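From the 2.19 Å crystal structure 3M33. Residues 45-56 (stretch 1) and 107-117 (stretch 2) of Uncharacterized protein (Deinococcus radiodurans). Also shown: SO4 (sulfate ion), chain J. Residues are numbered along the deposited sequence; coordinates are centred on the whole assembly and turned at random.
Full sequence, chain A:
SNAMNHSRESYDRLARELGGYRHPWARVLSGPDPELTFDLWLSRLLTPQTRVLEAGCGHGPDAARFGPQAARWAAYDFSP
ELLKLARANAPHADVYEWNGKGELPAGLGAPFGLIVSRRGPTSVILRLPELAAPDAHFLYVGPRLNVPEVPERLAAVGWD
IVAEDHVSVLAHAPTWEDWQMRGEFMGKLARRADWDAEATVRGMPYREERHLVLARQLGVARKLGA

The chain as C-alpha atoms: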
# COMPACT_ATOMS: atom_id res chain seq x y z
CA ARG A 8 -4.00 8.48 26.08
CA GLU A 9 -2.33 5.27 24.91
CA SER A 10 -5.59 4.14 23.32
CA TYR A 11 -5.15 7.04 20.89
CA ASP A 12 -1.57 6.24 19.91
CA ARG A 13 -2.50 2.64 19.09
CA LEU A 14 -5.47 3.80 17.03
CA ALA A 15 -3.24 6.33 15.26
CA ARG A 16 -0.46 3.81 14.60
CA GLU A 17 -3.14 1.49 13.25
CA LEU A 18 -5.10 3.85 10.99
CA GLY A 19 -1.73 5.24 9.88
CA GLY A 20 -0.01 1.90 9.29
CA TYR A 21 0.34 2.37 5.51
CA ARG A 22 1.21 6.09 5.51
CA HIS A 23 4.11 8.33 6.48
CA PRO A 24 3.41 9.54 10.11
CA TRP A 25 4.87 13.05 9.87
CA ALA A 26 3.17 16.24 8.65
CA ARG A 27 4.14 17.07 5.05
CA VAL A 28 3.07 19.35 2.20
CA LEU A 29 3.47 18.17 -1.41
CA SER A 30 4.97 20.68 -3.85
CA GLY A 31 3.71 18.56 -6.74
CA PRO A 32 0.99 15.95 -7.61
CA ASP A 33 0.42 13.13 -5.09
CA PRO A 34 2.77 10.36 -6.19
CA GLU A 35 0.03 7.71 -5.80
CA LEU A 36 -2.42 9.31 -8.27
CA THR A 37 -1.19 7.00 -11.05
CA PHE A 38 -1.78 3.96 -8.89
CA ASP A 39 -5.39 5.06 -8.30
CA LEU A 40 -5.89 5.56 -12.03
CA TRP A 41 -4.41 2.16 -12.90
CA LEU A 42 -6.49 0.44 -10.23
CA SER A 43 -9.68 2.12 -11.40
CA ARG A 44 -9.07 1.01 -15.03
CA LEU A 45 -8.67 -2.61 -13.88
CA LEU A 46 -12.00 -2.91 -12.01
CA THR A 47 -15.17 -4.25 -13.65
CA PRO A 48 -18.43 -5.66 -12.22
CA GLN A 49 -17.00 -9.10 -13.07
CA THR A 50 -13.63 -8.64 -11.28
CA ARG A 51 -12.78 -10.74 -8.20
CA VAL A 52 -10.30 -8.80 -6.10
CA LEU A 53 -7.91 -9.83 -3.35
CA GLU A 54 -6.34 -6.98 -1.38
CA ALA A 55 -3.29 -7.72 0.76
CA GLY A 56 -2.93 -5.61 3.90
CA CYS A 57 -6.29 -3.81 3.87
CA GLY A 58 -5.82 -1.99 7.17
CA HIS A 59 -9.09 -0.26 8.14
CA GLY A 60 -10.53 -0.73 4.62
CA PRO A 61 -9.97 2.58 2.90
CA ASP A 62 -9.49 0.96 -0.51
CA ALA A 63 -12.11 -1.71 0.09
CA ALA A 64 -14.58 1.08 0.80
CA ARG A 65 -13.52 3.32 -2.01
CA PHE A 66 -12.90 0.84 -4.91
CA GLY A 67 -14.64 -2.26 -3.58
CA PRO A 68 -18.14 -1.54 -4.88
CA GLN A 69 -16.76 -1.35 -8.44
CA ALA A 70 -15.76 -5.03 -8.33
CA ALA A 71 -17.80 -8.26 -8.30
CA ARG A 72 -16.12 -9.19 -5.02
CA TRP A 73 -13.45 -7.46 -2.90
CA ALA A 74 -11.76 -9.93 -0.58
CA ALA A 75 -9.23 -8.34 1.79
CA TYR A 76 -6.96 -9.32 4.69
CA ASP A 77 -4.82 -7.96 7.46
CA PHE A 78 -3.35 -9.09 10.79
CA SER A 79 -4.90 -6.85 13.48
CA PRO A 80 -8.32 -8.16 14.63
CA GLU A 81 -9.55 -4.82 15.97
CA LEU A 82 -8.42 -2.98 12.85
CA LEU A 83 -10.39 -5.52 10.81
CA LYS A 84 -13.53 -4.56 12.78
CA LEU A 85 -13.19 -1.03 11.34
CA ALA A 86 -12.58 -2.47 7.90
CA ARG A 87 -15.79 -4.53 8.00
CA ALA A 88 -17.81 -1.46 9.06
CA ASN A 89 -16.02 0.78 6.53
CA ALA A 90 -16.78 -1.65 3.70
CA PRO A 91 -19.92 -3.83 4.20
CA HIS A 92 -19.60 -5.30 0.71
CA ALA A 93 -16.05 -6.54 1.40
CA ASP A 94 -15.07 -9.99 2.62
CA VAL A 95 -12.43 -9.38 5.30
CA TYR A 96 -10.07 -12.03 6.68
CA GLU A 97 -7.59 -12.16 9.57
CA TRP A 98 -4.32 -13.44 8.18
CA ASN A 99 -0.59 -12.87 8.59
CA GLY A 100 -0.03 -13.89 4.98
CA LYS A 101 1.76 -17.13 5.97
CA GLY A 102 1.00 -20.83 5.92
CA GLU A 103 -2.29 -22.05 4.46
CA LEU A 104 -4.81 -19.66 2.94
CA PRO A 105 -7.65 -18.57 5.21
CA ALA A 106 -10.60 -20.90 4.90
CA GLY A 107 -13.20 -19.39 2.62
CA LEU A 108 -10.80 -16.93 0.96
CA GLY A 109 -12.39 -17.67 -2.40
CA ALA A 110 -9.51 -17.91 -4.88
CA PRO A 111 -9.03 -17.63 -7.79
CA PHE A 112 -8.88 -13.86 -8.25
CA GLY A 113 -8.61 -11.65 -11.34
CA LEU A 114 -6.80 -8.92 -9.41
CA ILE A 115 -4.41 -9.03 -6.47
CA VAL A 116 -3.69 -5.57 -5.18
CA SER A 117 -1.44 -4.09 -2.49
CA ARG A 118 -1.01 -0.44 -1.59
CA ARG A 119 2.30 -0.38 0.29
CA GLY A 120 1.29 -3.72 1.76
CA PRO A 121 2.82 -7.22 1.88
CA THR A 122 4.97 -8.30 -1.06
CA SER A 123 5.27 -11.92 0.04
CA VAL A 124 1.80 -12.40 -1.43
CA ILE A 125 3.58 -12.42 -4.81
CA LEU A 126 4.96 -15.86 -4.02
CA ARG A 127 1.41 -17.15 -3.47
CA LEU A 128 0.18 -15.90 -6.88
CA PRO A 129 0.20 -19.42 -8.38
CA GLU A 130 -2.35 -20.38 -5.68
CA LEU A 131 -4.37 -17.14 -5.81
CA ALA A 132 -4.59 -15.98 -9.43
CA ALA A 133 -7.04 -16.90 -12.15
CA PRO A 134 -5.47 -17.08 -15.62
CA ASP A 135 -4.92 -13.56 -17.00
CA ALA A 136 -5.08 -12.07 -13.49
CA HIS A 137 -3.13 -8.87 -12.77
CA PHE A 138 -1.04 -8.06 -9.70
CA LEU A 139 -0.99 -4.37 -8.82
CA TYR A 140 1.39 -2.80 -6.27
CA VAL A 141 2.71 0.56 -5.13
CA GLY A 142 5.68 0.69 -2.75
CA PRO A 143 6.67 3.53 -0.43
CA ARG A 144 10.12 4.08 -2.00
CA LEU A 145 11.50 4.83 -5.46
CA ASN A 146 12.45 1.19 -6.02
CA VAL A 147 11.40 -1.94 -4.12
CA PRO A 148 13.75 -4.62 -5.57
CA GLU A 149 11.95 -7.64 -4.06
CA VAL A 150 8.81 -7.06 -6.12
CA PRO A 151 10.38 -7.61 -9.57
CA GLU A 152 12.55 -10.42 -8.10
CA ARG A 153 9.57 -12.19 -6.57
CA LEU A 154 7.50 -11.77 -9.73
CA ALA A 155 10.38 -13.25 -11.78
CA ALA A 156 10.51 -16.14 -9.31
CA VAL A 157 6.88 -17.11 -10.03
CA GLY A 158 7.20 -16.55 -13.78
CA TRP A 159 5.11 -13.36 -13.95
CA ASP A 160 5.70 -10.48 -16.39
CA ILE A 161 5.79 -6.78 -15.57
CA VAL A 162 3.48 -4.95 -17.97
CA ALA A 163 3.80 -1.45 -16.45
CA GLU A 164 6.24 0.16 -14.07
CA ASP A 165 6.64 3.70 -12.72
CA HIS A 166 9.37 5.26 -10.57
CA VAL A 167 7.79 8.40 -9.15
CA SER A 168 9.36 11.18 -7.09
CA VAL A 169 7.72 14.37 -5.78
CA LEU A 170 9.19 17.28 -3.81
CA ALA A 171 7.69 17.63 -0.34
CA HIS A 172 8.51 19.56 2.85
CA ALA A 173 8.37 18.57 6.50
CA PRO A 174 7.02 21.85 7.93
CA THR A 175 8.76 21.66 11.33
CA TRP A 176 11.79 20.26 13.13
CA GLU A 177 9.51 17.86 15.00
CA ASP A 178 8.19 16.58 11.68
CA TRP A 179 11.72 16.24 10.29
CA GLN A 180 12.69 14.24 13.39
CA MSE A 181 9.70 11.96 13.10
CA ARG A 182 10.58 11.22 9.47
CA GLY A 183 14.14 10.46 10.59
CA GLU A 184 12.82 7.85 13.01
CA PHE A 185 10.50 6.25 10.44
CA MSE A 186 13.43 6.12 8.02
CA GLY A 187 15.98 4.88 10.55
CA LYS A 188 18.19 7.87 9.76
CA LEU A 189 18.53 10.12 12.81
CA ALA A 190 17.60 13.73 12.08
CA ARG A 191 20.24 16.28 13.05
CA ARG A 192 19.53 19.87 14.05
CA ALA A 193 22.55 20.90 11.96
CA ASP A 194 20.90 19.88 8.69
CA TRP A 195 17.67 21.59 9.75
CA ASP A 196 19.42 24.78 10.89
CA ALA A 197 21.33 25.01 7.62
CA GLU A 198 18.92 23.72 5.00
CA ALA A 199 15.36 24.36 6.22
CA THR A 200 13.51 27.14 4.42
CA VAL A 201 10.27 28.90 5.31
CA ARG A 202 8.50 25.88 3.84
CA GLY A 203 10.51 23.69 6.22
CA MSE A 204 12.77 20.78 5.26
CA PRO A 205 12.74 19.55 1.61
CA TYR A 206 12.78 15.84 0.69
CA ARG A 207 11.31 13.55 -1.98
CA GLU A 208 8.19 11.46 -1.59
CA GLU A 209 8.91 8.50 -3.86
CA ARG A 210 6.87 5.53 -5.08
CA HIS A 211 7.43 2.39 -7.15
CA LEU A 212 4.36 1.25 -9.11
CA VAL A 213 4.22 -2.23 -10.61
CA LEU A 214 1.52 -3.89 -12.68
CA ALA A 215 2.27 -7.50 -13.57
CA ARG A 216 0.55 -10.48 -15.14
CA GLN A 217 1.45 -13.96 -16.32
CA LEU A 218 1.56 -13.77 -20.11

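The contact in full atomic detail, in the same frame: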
# COMPACT_ATOMS: atom_id res chain seq x y z
N LEU A 45 -8.64 -1.15 -13.98
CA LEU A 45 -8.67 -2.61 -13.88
C LEU A 45 -9.94 -3.22 -13.26
O LEU A 45 -10.11 -4.43 -13.24
CB LEU A 45 -7.47 -3.09 -13.06
CG LEU A 45 -6.11 -2.96 -13.76
CD1 LEU A 45 -5.02 -2.80 -12.72
CD2 LEU A 45 -5.85 -4.18 -14.66
N LEU A 46 -10.83 -2.39 -12.73
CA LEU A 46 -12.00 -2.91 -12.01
C LEU A 46 -13.24 -2.96 -12.90
O LEU A 46 -13.61 -1.96 -13.50
CB LEU A 46 -12.29 -2.07 -10.76
CG LEU A 46 -11.18 -2.08 -9.70
CD1 LEU A 46 -11.44 -1.09 -8.61
CD2 LEU A 46 -11.04 -3.48 -9.14
N THR A 47 -13.89 -4.12 -12.96
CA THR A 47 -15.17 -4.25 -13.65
C THR A 47 -16.13 -5.00 -12.75
O THR A 47 -15.69 -5.64 -11.79
CB THR A 47 -15.02 -5.05 -14.96
OG1 THR A 47 -14.94 -6.45 -14.67
CG2 THR A 47 -13.78 -4.59 -15.72
N PRO A 48 -17.44 -4.96 -13.05
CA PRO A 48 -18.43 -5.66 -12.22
C PRO A 48 -18.26 -7.18 -12.28
O PRO A 48 -18.99 -7.88 -11.60
CB PRO A 48 -19.78 -5.26 -12.83
CG PRO A 48 -19.50 -4.06 -13.67
CD PRO A 48 -18.09 -4.22 -14.16
N GLN A 49 -17.32 -7.68 -13.08
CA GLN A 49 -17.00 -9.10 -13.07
C GLN A 49 -15.70 -9.42 -12.30
O GLN A 49 -15.38 -10.58 -12.10
CB GLN A 49 -16.88 -9.63 -14.50
CG GLN A 49 -18.20 -9.63 -15.32
CD GLN A 49 -18.67 -8.23 -15.76
OE1 GLN A 49 -17.86 -7.36 -16.11
NE2 GLN A 49 -19.98 -8.02 -15.76
N THR A 50 -14.96 -8.40 -11.88
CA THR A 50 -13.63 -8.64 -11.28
C THR A 50 -13.68 -9.14 -9.84
O THR A 50 -14.31 -8.51 -8.99
CB THR A 50 -12.79 -7.35 -11.28
OG1 THR A 50 -12.71 -6.84 -12.62
CG2 THR A 50 -11.40 -7.63 -10.75
N ARG A 51 -12.99 -10.25 -9.57
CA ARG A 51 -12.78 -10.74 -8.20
C ARG A 51 -11.44 -10.24 -7.68
O ARG A 51 -10.39 -10.57 -8.22
CB ARG A 51 -12.78 -12.27 -8.16
CG ARG A 51 -13.74 -12.94 -9.13
CD ARG A 51 -15.12 -13.09 -8.57
NE ARG A 51 -15.23 -14.18 -7.61
CZ ARG A 51 -16.36 -14.51 -6.99
NH1 ARG A 51 -17.48 -13.83 -7.24
NH2 ARG A 51 -16.39 -15.51 -6.12
N VAL A 52 -11.49 -9.46 -6.61
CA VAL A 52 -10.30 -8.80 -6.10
C VAL A 52 -9.84 -9.40 -4.78
O VAL A 52 -10.66 -9.74 -3.92
CB VAL A 52 -10.54 -7.30 -5.91
CG1 VAL A 52 -9.25 -6.60 -5.46
CG2 VAL A 52 -11.06 -6.68 -7.20
N LEU A 53 -8.53 -9.55 -4.63
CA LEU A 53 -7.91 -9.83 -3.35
C LEU A 53 -6.97 -8.69 -3.00
O LEU A 53 -6.04 -8.37 -3.76
CB LEU A 53 -7.13 -11.14 -3.39
CG LEU A 53 -6.42 -11.46 -2.07
CD1 LEU A 53 -7.45 -11.83 -0.99
CD2 LEU A 53 -5.45 -12.60 -2.28
N GLU A 54 -7.20 -8.06 -1.85
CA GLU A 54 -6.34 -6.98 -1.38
C GLU A 54 -5.52 -7.43 -0.19
O GLU A 54 -6.06 -7.81 0.84
CB GLU A 54 -7.17 -5.76 -0.98
CG GLU A 54 -6.29 -4.56 -0.63
CD GLU A 54 -7.01 -3.49 0.20
OE1 GLU A 54 -8.23 -3.61 0.45
OE2 GLU A 54 -6.32 -2.54 0.60
N ALA A 55 -4.20 -7.39 -0.34
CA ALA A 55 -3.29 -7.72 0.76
C ALA A 55 -3.03 -6.50 1.63
O ALA A 55 -2.68 -5.42 1.14
CB ALA A 55 -1.97 -8.28 0.21
N GLY A 56 -3.21 -6.67 2.94
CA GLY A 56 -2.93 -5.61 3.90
C GLY A 56 -3.95 -4.49 3.85
O GLY A 56 -3.57 -3.33 3.63
N GLY A 107 -12.17 -20.23 3.19
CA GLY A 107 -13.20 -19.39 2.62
C GLY A 107 -12.69 -18.20 1.82
O GLY A 107 -13.50 -17.39 1.36
N LEU A 108 -11.38 -18.10 1.64
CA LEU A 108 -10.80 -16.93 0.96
C LEU A 108 -11.47 -16.70 -0.38
O LEU A 108 -11.85 -15.58 -0.71
CB LEU A 108 -9.28 -17.07 0.78
CG LEU A 108 -8.62 -15.76 0.32
CD1 LEU A 108 -8.79 -14.71 1.39
CD2 LEU A 108 -7.15 -15.93 -0.03
N GLY A 109 -11.64 -17.76 -1.16
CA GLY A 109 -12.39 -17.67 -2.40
C GLY A 109 -11.58 -17.47 -3.68
O GLY A 109 -12.12 -16.99 -4.67
N ALA A 110 -10.29 -17.84 -3.65
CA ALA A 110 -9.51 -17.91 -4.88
C ALA A 110 -10.30 -18.73 -5.91
O ALA A 110 -11.09 -19.59 -5.52
CB ALA A 110 -8.14 -18.55 -4.61
N PRO A 111 -10.07 -18.49 -7.21
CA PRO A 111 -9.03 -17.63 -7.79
C PRO A 111 -9.51 -16.20 -7.96
O PRO A 111 -10.71 -15.94 -7.95
CB PRO A 111 -8.79 -18.26 -9.17
CG PRO A 111 -10.05 -19.06 -9.47
CD PRO A 111 -10.95 -19.03 -8.26
N PHE A 112 -8.56 -15.27 -8.12
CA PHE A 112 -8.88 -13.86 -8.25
C PHE A 112 -8.36 -13.30 -9.58
O PHE A 112 -7.35 -13.76 -10.10
CB PHE A 112 -8.25 -13.08 -7.09
CG PHE A 112 -8.78 -13.47 -5.74
CD1 PHE A 112 -9.97 -12.93 -5.26
CD2 PHE A 112 -8.08 -14.37 -4.94
CE1 PHE A 112 -10.46 -13.30 -4.01
CE2 PHE A 112 -8.55 -14.73 -3.68
CZ PHE A 112 -9.75 -14.20 -3.21
N GLY A 113 -9.07 -12.31 -10.13
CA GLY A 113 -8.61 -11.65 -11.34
C GLY A 113 -7.67 -10.49 -11.05
O GLY A 113 -6.94 -10.02 -11.92
N LEU A 114 -7.70 -10.00 -9.82
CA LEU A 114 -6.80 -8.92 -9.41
C LEU A 114 -6.29 -9.14 -7.98
O LEU A 114 -7.08 -9.41 -7.07
CB LEU A 114 -7.50 -7.56 -9.53
CG LEU A 114 -6.71 -6.32 -9.10
CD1 LEU A 114 -5.55 -6.09 -10.05
CD2 LEU A 114 -7.63 -5.09 -9.07
N ILE A 115 -4.98 -9.02 -7.80
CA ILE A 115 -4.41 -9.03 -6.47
C ILE A 115 -3.75 -7.68 -6.31
O ILE A 115 -2.90 -7.30 -7.10
CB ILE A 115 -3.37 -10.16 -6.28
CG1 ILE A 115 -4.05 -11.53 -6.36
CG2 ILE A 115 -2.67 -10.02 -4.95
CD1 ILE A 115 -4.38 -11.95 -7.78
N VAL A 116 -4.15 -6.94 -5.30
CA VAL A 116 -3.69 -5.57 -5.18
C VAL A 116 -3.07 -5.31 -3.81
O VAL A 116 -3.47 -5.89 -2.79
CB VAL A 116 -4.84 -4.59 -5.46
CG1 VAL A 116 -5.91 -4.73 -4.42
CG2 VAL A 116 -4.31 -3.17 -5.48
N SER A 117 -2.06 -4.44 -3.77
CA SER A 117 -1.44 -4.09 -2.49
C SER A 117 -0.92 -2.67 -2.52
O SER A 117 0.01 -2.36 -3.28
CB SER A 117 -0.28 -5.04 -2.19
OG SER A 117 0.40 -4.64 -1.02
S SO4 J . -11.99 -12.31 -12.46
O1 SO4 J . -11.67 -11.23 -13.41
O2 SO4 J . -13.32 -12.85 -12.73
O3 SO4 J . -11.00 -13.39 -12.59
O4 SO4 J . -11.97 -11.76 -11.12

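This contact is a pairing of two neighbouring parallel β-strands, 51-55 and the strand that includes 114-117, held by a ladder of backbone hydrogen bonds and flanked by apolar side chains on both faces. The strand axes approach to 4.7 Å, and their N-to-C directions differ by 25°. The pairs in register are V52 with L114, L53 with I115, and E54 with V116.

The ladder starts at the carbonyl of R51. R51 O accepts from G113 N at 2.9 Å and from L114 N at 3.2 Å. The chain turns a corner at G113, and the successive amides of G113 and L114 share this one acceptor. Further along, the bonds alternate as expected for parallel strands. L53 N donates to L114 O (2.8 Å), V116 N donates to L53 O (2.8 Å), and A55 N donates to V116 O (3.0 Å). L53 thus uses both its amide and its carbonyl. CA-H...O contacts fill in between, such as I115 CA to L53 O at 3.2 Å.

V52, L114, E54 and V116 point to one face of the sheet. There L114 gathers a leucine and valine cluster. L114 CD2 lies 3.8 Å from L46 CD2 and 4.2 Å from V52 CG2, and L114 CD1 lies 4.3 Å from L45 CD1. V52 CG1 meets V116 CG1 at 4.0 Å. The aliphatic part of E54 joins in, with CB 3.8 Å from V116 CG1, while its OE1 is hydrogen-bonded elsewhere in the structure.

L53 and I115 point to the other face. L53 has the largest area covered across the contact. L53 CB sits over one face of the F112 ring, 3.6 Å from the ring centroid and 8° off the normal, a CH-pi contact. L53 CD1 touches L108 CD1 at 4.0 Å, and L53 CB lies 4.3 Å from I115 CG1. These contacts are apolar packing between buried side chains.

Before the first strand, a type I turn runs from T47 to T50. T50 N donates to T47 O (2.9 Å), and T47 N donates to T50 OG1 (3.0 Å). T50 CG2 then reaches L114 CB at 4.1 Å.

A sulfate, probably from the crystallisation liquor, sits where the strands begin to pair. R51 N donates to its O4 in a very short hydrogen bond of 2.4 Å. G113 N is 3.1 Å from the same O4. A CB on G113 would clash with sulfate O1, at 2.2 Å.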